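Local coordinates for protein D-glyceraldehyde dehydrogenase (NADP(+)) (PDB 5IZD) that catalyses the NADP-dependent oxidation of D-glyceraldehyde to glycerate in the non-phosphorylated Entner-Doudoroff pathway, at residues 63-66 and 67-71; 294-297 and 298-302; 355-359 and 360-364; 415-418 and 419-422. One frame throughout, in Å; residues are numbered along the deposited sequence.

Contact 1. Residues 63-66 and 67-71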
loop_
_atom_site.group_PDB
_atom_site.type_symbol
_atom_site.label_atom_id
_atom_site.label_comp_id
_atom_site.label_asym_id
_atom_site.label_seq_id
_atom_site.Cartn_x
_atom_site.Cartn_y
_atom_site.Cartn_z
ATOM N N GLU A 63 15.377 -11.908 -12.693
ATOM C CA GLU A 63 16.476 -12.834 -12.899
ATOM C C GLU A 63 16.923 -13.474 -11.582
ATOM O O GLU A 63 17.241 -14.646 -11.582
ATOM C CB GLU A 63 17.625 -12.139 -13.608
ATOM C CG GLU A 63 17.343 -11.844 -15.094
ATOM C CD GLU A 63 16.942 -13.063 -15.951
ATOM O OE1 GLU A 63 16.019 -12.943 -16.778
ATOM O OE2 GLU A 63 17.474 -14.174 -15.796
ATOM N N ARG A 64 16.877 -12.732 -10.466
ATOM C CA ARG A 64 17.256 -13.320 -9.203
ATOM C C ARG A 64 16.211 -14.368 -8.828
ATOM O O ARG A 64 16.573 -15.445 -8.371
ATOM C CB ARG A 64 17.486 -12.280 -8.084
ATOM C CG ARG A 64 18.684 -11.373 -8.261
ATOM C CD ARG A 64 18.931 -10.499 -7.050
ATOM N NE ARG A 64 17.816 -9.593 -6.720
ATOM C CZ ARG A 64 17.656 -8.319 -7.117
ATOM N NH1 ARG A 64 18.576 -7.721 -7.865
ATOM N NH2 ARG A 64 16.576 -7.626 -6.710
ATOM N N SER A 65 14.924 -14.057 -9.053
ATOM C CA SER A 65 13.858 -14.993 -8.806
ATOM C C SER A 65 14.013 -16.260 -9.603
ATOM O O SER A 65 13.656 -17.271 -9.089
ATOM C CB SER A 65 12.441 -14.415 -9.011
ATOM O OG SER A 65 12.101 -14.287 -10.375
ATOM N N LYS A 66 14.505 -16.215 -10.831
ATOM C CA LYS A 66 14.636 -17.460 -11.644
ATOM C C LYS A 66 15.618 -18.469 -11.022
ATOM O O LYS A 66 15.352 -19.706 -11.020
ATOM C CB LYS A 66 15.076 -17.157 -13.066
ATOM C CG LYS A 66 14.001 -16.410 -13.865
ATOM C CD LYS A 66 14.414 -16.147 -15.314
ATOM C CE LYS A 66 13.268 -15.432 -16.017
ATOM N NZ LYS A 66 13.775 -14.894 -17.301
ATOM N N ILE A 67 16.727 -17.927 -10.510
ATOM C CA ILE A 67 17.766 -18.693 -9.776
ATOM C C ILE A 67 17.164 -19.247 -8.475
ATOM O O ILE A 67 17.349 -20.413 -8.170
ATOM C CB ILE A 67 18.992 -17.817 -9.422
ATOM C CG1 ILE A 67 19.735 -17.378 -10.678
ATOM C CG2 ILE A 67 19.915 -18.575 -8.474
ATOM C CD1 ILE A 67 20.718 -16.217 -10.470
ATOM N N ILE A 68 16.409 -18.427 -7.747
ATOM C CA ILE A 68 15.792 -18.893 -6.505
ATOM C C ILE A 68 14.743 -19.991 -6.752
ATOM O O ILE A 68 14.669 -20.981 -5.938
ATOM C CB ILE A 68 15.184 -17.724 -5.692
ATOM C CG1 ILE A 68 16.282 -16.756 -5.220
ATOM C CG2 ILE A 68 14.332 -18.206 -4.511
ATOM C CD1 ILE A 68 15.792 -15.360 -4.929
ATOM N N TYR A 69 13.961 -19.855 -7.837
ATOM C CA TYR A 69 12.979 -20.900 -8.205
ATOM C C TYR A 69 13.645 -22.268 -8.570
ATOM O O TYR A 69 13.157 -23.336 -8.214
ATOM C CB TYR A 69 12.070 -20.461 -9.372
ATOM C CG TYR A 69 10.980 -19.411 -9.059
ATOM C CD1 TYR A 69 10.065 -19.591 -8.026
ATOM C CD2 TYR A 69 10.858 -18.253 -9.848
ATOM C CE1 TYR A 69 9.035 -18.675 -7.804
ATOM C CE2 TYR A 69 9.865 -17.295 -9.609
ATOM C CZ TYR A 69 8.966 -17.499 -8.580
ATOM O OH TYR A 69 7.968 -16.584 -8.367
ATOM N N ARG A 70 14.782 -22.185 -9.232
ATOM C CA ARG A 70 15.599 -23.317 -9.624
ATOM C C ARG A 70 16.001 -24.043 -8.339
ATOM O O ARG A 70 15.773 -25.203 -8.231
ATOM C CB ARG A 70 16.807 -22.834 -10.393
ATOM C CG ARG A 70 17.312 -23.795 -11.454
ATOM C CD ARG A 70 17.531 -23.073 -12.782
ATOM N NE ARG A 70 18.660 -22.192 -12.674
ATOM C CZ ARG A 70 18.784 -21.052 -13.314
ATOM N NH1 ARG A 70 19.863 -20.328 -13.130
ATOM N NH2 ARG A 70 17.839 -20.658 -14.146
ATOM N N ALA A 71 16.558 -23.321 -7.375
ATOM C CA ALA A 71 16.889 -23.865 -6.030
ATOM C C ALA A 71 15.709 -24.561 -5.385
ATOM O O ALA A 71 15.812 -25.686 -4.944
ATOM C CB ALA A 71 17.431 -22.819 -5.094
#
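Ser-65 and Tyr-69, one turn apart on helix 39-77, meet through backbone and side chain. Tyr-69 N bonds to Ser-65 O at 2.9 Å, and with CG turned beside its own backbone N (chi1 -73°) the ring leans back beside that carbonyl, its CD2 3.1 Å from Ser-65 O. Farther out, CE2 lies 3.8 Å from Ser-65 OG, a hydroxyl that is itself bonded to Val-62 O. Ile-68 follows the same course one residue earlier: its CG1 sits 3.4 Å from Arg-64 O, while its side chain packs on Ile-108 and Leu-164 of the two adjoining helices. This packed flank contrasts with the solvent side, where Lys-66 reaches back with an extended chain and NZ forms a salt bridge with Glu-63 OE1 at 3.0 Å. The tyrosine also serves the assembly, because its OH bonds to Glu-113 OE2 of the second subunit. Putting an alanine at Tyr-69 would probably leave that glutamate without its hydroxyl partner and open a gap beside Ser-65. Backbone bonds four residues apart, with side chains leaning back along the preceding turn, mark a regular alpha helix, here packed against helices 94-112 and 153-164 of the aldehyde dehydrogenase fold.

Contact 2. Residues 294-297 and 298-302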
loop_
_atom_site.group_PDB
_atom_site.type_symbol
_atom_site.label_atom_id
_atom_site.label_comp_id
_atom_site.label_asym_id
_atom_site.label_seq_id
_atom_site.Cartn_x
_atom_site.Cartn_y
_atom_site.Cartn_z
ATOM N N TYR A 294 -11.354 -26.719 34.260
ATOM C CA TYR A 294 -9.970 -26.986 34.572
ATOM C C TYR A 294 -9.759 -28.467 34.933
ATOM O O TYR A 294 -8.831 -29.083 34.418
ATOM C CB TYR A 294 -9.486 -26.062 35.704
ATOM C CG TYR A 294 -8.055 -26.277 36.158
ATOM C CD1 TYR A 294 -7.751 -27.273 37.096
ATOM C CD2 TYR A 294 -7.011 -25.529 35.651
ATOM C CE1 TYR A 294 -6.447 -27.507 37.510
ATOM C CE2 TYR A 294 -5.680 -25.767 36.044
ATOM C CZ TYR A 294 -5.414 -26.736 36.980
ATOM O OH TYR A 294 -4.134 -27.029 37.399
ATOM N N ASP A 295 -10.633 -29.035 35.759
ATOM C CA ASP A 295 -10.417 -30.425 36.233
ATOM C C ASP A 295 -10.538 -31.462 35.115
ATOM O O ASP A 295 -9.645 -32.315 34.962
ATOM C CB ASP A 295 -11.359 -30.787 37.383
ATOM C CG ASP A 295 -11.071 -29.991 38.654
ATOM O OD1 ASP A 295 -9.902 -29.727 39.014
ATOM O OD2 ASP A 295 -12.034 -29.617 39.326
ATOM N N THR A 296 -11.615 -31.372 34.323
ATOM C CA THR A 296 -11.737 -32.236 33.129
ATOM C C THR A 296 -10.628 -31.997 32.130
ATOM O O THR A 296 -10.017 -32.992 31.646
ATOM C CB THR A 296 -13.057 -32.081 32.382
ATOM O OG1 THR A 296 -14.079 -32.496 33.247
ATOM C CG2 THR A 296 -13.132 -33.017 31.180
ATOM N N PHE A 297 -10.347 -30.718 31.848
ATOM C CA PHE A 297 -9.289 -30.380 30.899
ATOM C C PHE A 297 -7.928 -31.011 31.304
ATOM O O PHE A 297 -7.304 -31.727 30.507
ATOM C CB PHE A 297 -9.147 -28.866 30.690
ATOM C CG PHE A 297 -8.256 -28.504 29.529
ATOM C CD1 PHE A 297 -6.879 -28.456 29.669
ATOM C CD2 PHE A 297 -8.792 -28.240 28.289
ATOM C CE1 PHE A 297 -6.065 -28.129 28.598
ATOM C CE2 PHE A 297 -7.988 -27.931 27.211
ATOM C CZ PHE A 297 -6.630 -27.853 27.364
ATOM N N MET A 298 -7.485 -30.747 32.524
ATOM C CA MET A 298 -6.177 -31.249 32.978
ATOM C C MET A 298 -6.062 -32.771 33.000
ATOM O O MET A 298 -5.010 -33.300 32.668
ATOM C CB MET A 298 -5.838 -30.738 34.373
ATOM C CG MET A 298 -5.631 -29.236 34.449
ATOM S SD MET A 298 -4.547 -28.568 33.198
ATOM C CE MET A 298 -2.968 -29.339 33.663
ATOM N N SER A 299 -7.154 -33.435 33.370
ATOM C CA SER A 299 -7.250 -34.902 33.383
ATOM C C SER A 299 -7.099 -35.454 31.951
ATOM O O SER A 299 -6.282 -36.328 31.692
ATOM C CB SER A 299 -8.618 -35.262 33.997
ATOM O OG SER A 299 -8.939 -36.622 33.850
ATOM N N ARG A 300 -7.853 -34.887 31.002
ATOM C CA ARG A 300 -7.802 -35.318 29.606
ATOM C C ARG A 300 -6.391 -35.051 29.054
ATOM O O ARG A 300 -5.826 -35.898 28.354
ATOM C CB ARG A 300 -8.900 -34.625 28.757
ATOM C CG ARG A 300 -10.300 -35.088 29.137
ATOM C CD ARG A 300 -11.394 -34.673 28.158
ATOM N NE ARG A 300 -11.087 -35.272 26.857
ATOM C CZ ARG A 300 -11.589 -34.882 25.687
ATOM N NH1 ARG A 300 -12.465 -33.894 25.606
ATOM N NH2 ARG A 300 -11.218 -35.543 24.588
ATOM N N PHE A 301 -5.800 -33.910 29.424
ATOM C CA PHE A 301 -4.491 -33.507 28.909
ATOM C C PHE A 301 -3.380 -34.415 29.428
ATOM O O PHE A 301 -2.473 -34.794 28.675
ATOM C CB PHE A 301 -4.166 -32.057 29.294
ATOM C CG PHE A 301 -2.802 -31.588 28.855
ATOM C CD1 PHE A 301 -2.379 -31.756 27.538
ATOM C CD2 PHE A 301 -1.963 -30.896 29.748
ATOM C CE1 PHE A 301 -1.128 -31.293 27.131
ATOM C CE2 PHE A 301 -0.718 -30.429 29.333
ATOM C CZ PHE A 301 -0.294 -30.645 28.031
ATOM N N VAL A 302 -3.447 -34.744 30.704
ATOM C CA VAL A 302 -2.541 -35.749 31.276
ATOM C C VAL A 302 -2.662 -37.117 30.556
ATOM O O VAL A 302 -1.636 -37.732 30.161
ATOM C CB VAL A 302 -2.746 -35.878 32.794
ATOM C CG1 VAL A 302 -1.929 -37.065 33.328
ATOM C CG2 VAL A 302 -2.344 -34.578 33.482
#
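The Tyr-294 ring carries Met-298 on one face: CG stands 3.6 Å from the ring centroid, only 15° off the normal, and SD follows at 4.5 Å over the same face. This is a Met-aromatic contact with a CH-pi component, made across one turn of helix 294-305. Asp-295 OD1 lies at the rim of the tyrosine ring, in its plane. Phe-297 makes a looser contact one turn on, with CE1 4.4 Å from Phe-301 CB. The meeting of tyrosine and methionine depends on both first torsions: the tyrosine CG points opposite its backbone N (chi1 178°), while Met-298 chi1 (-66°) sets CG beside its own backbone N and over the ring, and the bend at chi2 keeps SD over the same face. Met-298 N bonds to Tyr-294 O at 2.9 Å, fixing the spacing of the two residues.

Helix 294-305 follows strand 284-290 directly and lies against the seven-stranded sheet of the catalytic domain. Leu-287 and Val-289 meet Phe-297, Ala-389 touches both Tyr-294 and Met-298, and Leu-269 of helix 262-274 packs on both phenylalanines. A serine in place of Tyr-294 would probably take away the ring face that Met-298 CG and SD rest on and open a gap beside the thioether. On the outer side the side chains of Thr-296 and Arg-300 run alongside each other; the arginine goes on to a salt bridge with Asp-263, and Thr-296 CG2 rests 3.9 Å from Arg-300 CD.

Contact 3. Residues 355-359 and 360-364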
loop_
_atom_site.group_PDB
_atom_site.type_symbol
_atom_site.label_atom_id
_atom_site.label_comp_id
_atom_site.label_asym_id
_atom_site.label_seq_id
_atom_site.Cartn_x
_atom_site.Cartn_y
_atom_site.Cartn_z
ATOM N N GLY A 355 19.027 -49.623 24.526
ATOM C CA GLY A 355 19.712 -49.477 23.242
ATOM C C GLY A 355 20.464 -48.161 23.192
ATOM O O GLY A 355 20.837 -47.644 24.230
ATOM N N PRO A 356 20.721 -47.615 21.979
ATOM C CA PRO A 356 21.388 -46.315 21.860
ATOM C C PRO A 356 20.644 -45.130 22.450
ATOM O O PRO A 356 21.317 -44.182 22.838
ATOM C CB PRO A 356 21.529 -46.145 20.362
ATOM C CG PRO A 356 21.822 -47.505 19.911
ATOM C CD PRO A 356 21.014 -48.440 20.788
ATOM N N TYR A 357 19.310 -45.228 22.559
ATOM C CA TYR A 357 18.441 -44.151 23.056
ATOM C C TYR A 357 18.733 -43.778 24.513
ATOM O O TYR A 357 18.479 -42.622 24.943
ATOM C CB TYR A 357 16.920 -44.452 22.814
ATOM C CG TYR A 357 16.661 -44.895 21.386
ATOM C CD1 TYR A 357 16.539 -43.964 20.370
ATOM C CD2 TYR A 357 16.618 -46.266 21.045
ATOM C CE1 TYR A 357 16.385 -44.363 19.059
ATOM C CE2 TYR A 357 16.453 -46.678 19.731
ATOM C CZ TYR A 357 16.339 -45.717 18.742
ATOM O OH TYR A 357 16.177 -46.091 17.442
ATOM N N ARG A 358 19.330 -44.716 25.253
ATOM C CA ARG A 358 19.661 -44.488 26.655
ATOM C C ARG A 358 20.612 -43.328 26.856
ATOM O O ARG A 358 20.577 -42.694 27.889
ATOM C CB ARG A 358 20.226 -45.734 27.304
ATOM C CG ARG A 358 21.739 -45.983 27.229
ATOM C CD ARG A 358 22.008 -47.430 27.710
ATOM N NE ARG A 358 23.436 -47.741 27.662
ATOM C CZ ARG A 358 24.130 -47.912 26.529
ATOM N NH1 ARG A 358 25.435 -48.178 26.561
ATOM N NH2 ARG A 358 23.535 -47.832 25.332
ATOM N N ASN A 359 21.444 -43.066 25.853
ATOM C CA ASN A 359 22.371 -41.952 25.877
ATOM C C ASN A 359 21.897 -40.730 25.137
ATOM O O ASN A 359 22.624 -39.762 25.059
ATOM C CB ASN A 359 23.738 -42.456 25.334
ATOM C CG ASN A 359 24.342 -43.482 26.219
ATOM O OD1 ASN A 359 24.778 -44.549 25.771
ATOM N ND2 ASN A 359 24.402 -43.183 27.481
ATOM N N GLY A 360 20.688 -40.779 24.581
ATOM C CA GLY A 360 20.083 -39.631 23.924
ATOM C C GLY A 360 19.486 -38.671 24.952
ATOM O O GLY A 360 19.441 -38.980 26.103
ATOM N N TYR A 361 19.143 -37.487 24.510
ATOM C CA TYR A 361 18.668 -36.389 25.400
ATOM C C TYR A 361 17.158 -36.241 25.453
ATOM O O TYR A 361 16.602 -35.158 25.266
ATOM C CB TYR A 361 19.320 -35.055 25.015
ATOM C CG TYR A 361 20.789 -35.200 24.626
ATOM C CD1 TYR A 361 21.710 -35.786 25.467
ATOM C CD2 TYR A 361 21.225 -34.731 23.411
ATOM C CE1 TYR A 361 23.053 -35.904 25.104
ATOM C CE2 TYR A 361 22.551 -34.864 23.022
ATOM C CZ TYR A 361 23.457 -35.425 23.854
ATOM O OH TYR A 361 24.761 -35.527 23.379
ATOM N N PHE A 362 16.501 -37.331 25.797
ATOM C CA PHE A 362 15.054 -37.409 25.862
ATOM C C PHE A 362 14.588 -36.897 27.201
ATOM O O PHE A 362 15.258 -37.052 28.206
ATOM C CB PHE A 362 14.603 -38.857 25.671
ATOM C CG PHE A 362 14.872 -39.387 24.297
ATOM C CD1 PHE A 362 13.977 -39.134 23.252
ATOM C CD2 PHE A 362 16.050 -40.091 24.016
ATOM C CE1 PHE A 362 14.223 -39.603 21.977
ATOM C CE2 PHE A 362 16.295 -40.537 22.718
ATOM C CZ PHE A 362 15.363 -40.310 21.699
ATOM N N PHE A 363 13.411 -36.261 27.218
ATOM C CA PHE A 363 12.771 -35.855 28.461
ATOM C C PHE A 363 11.248 -36.091 28.318
ATOM O O PHE A 363 10.676 -35.822 27.275
ATOM C CB PHE A 363 13.070 -34.380 28.768
ATOM C CG PHE A 363 12.924 -34.033 30.207
ATOM C CD1 PHE A 363 13.990 -34.222 31.087
ATOM C CD2 PHE A 363 11.726 -33.622 30.714
ATOM C CE1 PHE A 363 13.877 -33.962 32.431
ATOM C CE2 PHE A 363 11.593 -33.348 32.077
ATOM C CZ PHE A 363 12.681 -33.527 32.933
ATOM N N LEU A 364 10.610 -36.586 29.367
ATOM C CA LEU A 364 9.183 -36.867 29.320
ATOM C C LEU A 364 8.318 -35.619 29.287
ATOM O O LEU A 364 8.681 -34.598 29.893
ATOM C CB LEU A 364 8.761 -37.701 30.545
ATOM C CG LEU A 364 9.302 -39.150 30.665
ATOM C CD1 LEU A 364 9.013 -39.729 32.039
ATOM C CD2 LEU A 364 8.620 -39.996 29.587
#
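A local turn contact joins Tyr-357 to Gly-360 and Phe-362, in the loop that links the antiparallel neighbours 343-346 and 366-369 at one margin of the seven-stranded sheet of the catalytic domain. Residues 356-359 form a single 3-10 turn, after which the chain continues as irregular loop toward strand 366-369. The turn ends with Gly-360 N bonded to Tyr-357 O at 2.9 Å, the donor well above the carbonyl plane, consistent with the tight i to i+3 closure.

The Phe-362 ring comes back to the same carbonyl. It presents its edge, with CD2 3.6 Å from Tyr-357 O, and its CE2 reaches Tyr-357 CB at 4.0 Å; its CZ in turn lies at the edge of the tyrosine ring, near that ring's plane. Gly-360 matters to this fit, since a CB on it would come within 2.8 Å of Phe-362 CE2. Around the pair, Pro-320 and Pro-351 pack on the phenylalanine, and Val-26 on Tyr-357, whose OH is hydrogen-bonded to Asp-312.

The exposed flank of the turn is tied polar to polar. The Arg-358 chain is extended at chi2 and chi3, and NH2 donates to Gly-355 O at 2.9 Å, the acceptor lying in the guanidinium plane, while one face of the same guanidinium is covered by Asn-359 OD1, 3.4 Å above its centre.

Contact 4. Residues 415-418 and 419-422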
loop_
_atom_site.group_PDB
_atom_site.type_symbol
_atom_site.label_atom_id
_atom_site.label_comp_id
_atom_site.label_asym_id
_atom_site.label_seq_id
_atom_site.Cartn_x
_atom_site.Cartn_y
_atom_site.Cartn_z
ATOM N N THR A 415 -12.371 -20.244 22.420
ATOM C CA THR A 415 -13.631 -19.735 22.895
ATOM C C THR A 415 -14.571 -19.638 21.712
ATOM O O THR A 415 -14.096 -19.562 20.583
ATOM C CB THR A 415 -13.493 -18.275 23.449
ATOM O OG1 THR A 415 -14.721 -17.841 24.037
ATOM C CG2 THR A 415 -13.127 -17.275 22.370
ATOM N N LYS A 416 -15.874 -19.561 21.989
ATOM C CA LYS A 416 -16.914 -19.372 20.982
ATOM C C LYS A 416 -17.509 -17.972 21.140
ATOM O O LYS A 416 -18.423 -17.608 20.395
ATOM C CB LYS A 416 -17.992 -20.460 21.107
ATOM N N ASP A 417 -17.018 -17.152 22.071
ATOM C CA ASP A 417 -17.668 -15.841 22.313
ATOM C C ASP A 417 -17.037 -14.784 21.410
ATOM O O ASP A 417 -15.841 -14.490 21.551
ATOM C CB ASP A 417 -17.546 -15.444 23.765
ATOM C CG ASP A 417 -18.251 -14.135 24.111
ATOM O OD1 ASP A 417 -18.533 -13.247 23.272
ATOM O OD2 ASP A 417 -18.491 -14.010 25.304
ATOM N N PRO A 418 -17.826 -14.231 20.470
ATOM C CA PRO A 418 -17.264 -13.319 19.500
ATOM C C PRO A 418 -16.728 -12.061 20.127
ATOM O O PRO A 418 -15.782 -11.494 19.636
ATOM C CB PRO A 418 -18.448 -13.016 18.572
ATOM C CG PRO A 418 -19.666 -13.329 19.411
ATOM C CD PRO A 418 -19.235 -14.524 20.177
ATOM N N ASN A 419 -17.310 -11.645 21.238
ATOM C CA ASN A 419 -16.855 -10.437 21.907
ATOM C C ASN A 419 -15.495 -10.608 22.530
ATOM O O ASN A 419 -14.718 -9.675 22.523
ATOM C CB ASN A 419 -17.884 -9.990 22.918
ATOM C CG ASN A 419 -19.205 -9.629 22.249
ATOM O OD1 ASN A 419 -19.240 -9.235 21.069
ATOM N ND2 ASN A 419 -20.276 -9.822 22.964
ATOM N N ILE A 420 -15.207 -11.795 23.015
ATOM C CA ILE A 420 -13.877 -12.077 23.541
ATOM C C ILE A 420 -12.869 -12.127 22.410
ATOM O O ILE A 420 -11.834 -11.506 22.537
ATOM C CB ILE A 420 -13.848 -13.375 24.347
ATOM C CG1 ILE A 420 -14.774 -13.232 25.560
ATOM C CG2 ILE A 420 -12.422 -13.684 24.783
ATOM C CD1 ILE A 420 -14.871 -14.522 26.380
ATOM N N ILE A 421 -13.197 -12.782 21.292
ATOM C CA ILE A 421 -12.305 -12.883 20.142
ATOM C C ILE A 421 -11.887 -11.505 19.550
ATOM O O ILE A 421 -10.700 -11.218 19.379
ATOM C CB ILE A 421 -12.893 -13.773 19.003
ATOM C CG1 ILE A 421 -12.966 -15.262 19.413
ATOM C CG2 ILE A 421 -12.047 -13.652 17.729
ATOM C CD1 ILE A 421 -13.939 -16.095 18.589
ATOM N N PHE A 422 -12.865 -10.668 19.211
ATOM C CA PHE A 422 -12.563 -9.338 18.671
ATOM C C PHE A 422 -11.876 -8.425 19.694
ATOM O O PHE A 422 -10.978 -7.648 19.360
ATOM C CB PHE A 422 -13.845 -8.676 18.134
ATOM C CG PHE A 422 -14.383 -9.334 16.899
ATOM C CD1 PHE A 422 -13.693 -9.246 15.691
ATOM C CD2 PHE A 422 -15.557 -10.037 16.925
ATOM C CE1 PHE A 422 -14.184 -9.841 14.526
ATOM C CE2 PHE A 422 -16.049 -10.623 15.772
ATOM C CZ PHE A 422 -15.369 -10.524 14.572
#
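With its CG turned opposite the backbone N (chi1 -177°), Asp-417 swings its carboxylate forward to the first turn of helix 418-427, where OD1 accepts from Asn-419 N at 2.9 Å. The donor meets OD1 on the anti side, 31° out of the carboxylate plane, and Asp-417 is the N-cap. Thr-415 shares that first torsion through OG1, which looks forward and accepts from Asp-417 N at 3.1 Å, an ST turn that probably steadies the aspartate. The same hydroxyl is hydrogen-bonded to Asp-259, which gives the loop a further anchor.

The backbone carbonyl of Asp-417 adds a second grip, taking Ile-421 N at 3.2 Å and, weakly, Ile-420 N. Side chains also pack across the loop and helix: Thr-415 CG2 lies 3.6 Å from Ile-421 CG1, and the Ile-420 side chain crosses that of Asp-417 at about a right angle, its CG1 3.8 Å from Asp-417 OD2. Pro-418 opens the helix, and its carbonyl takes Phe-422 N in a nearly straight bond of 3.1 Å. The ring of Phe-422 meets its own counterpart in the fourth subunit and Tyr-477 of the second.

The chemistry is that of a capped helix start: a carboxylate that occupies an amide N-H of the first turn, which otherwise lacks a helical acceptor, and whose negative charge is probably eased by the positive end of the helix dipole.

Overall arrangement
All four contacts are local, and none touches another. Contact 1 stands apart on the long helix 39-77: its centre is 50 Å from that of contact 2, on the opposite side of the chain's centre, and 42 and 44 Å from those of contacts 3 and 4. The other three belong to elements that join or lie against the seven-stranded sheet, contacts 2 and 4 lying 23 Å apart between centres and contact 3 coming within about 10 Å of contact 2 at the nearest atoms. The Tyr-361 side chain of contact 3 lies about 13 Å from bound NADP; the side chains of Ile-68 in contact 1 and Arg-157, a probable substrate-binding residue, are about 12 Å apart. Contacts 1, 2 and 4 also meet neighbouring subunits.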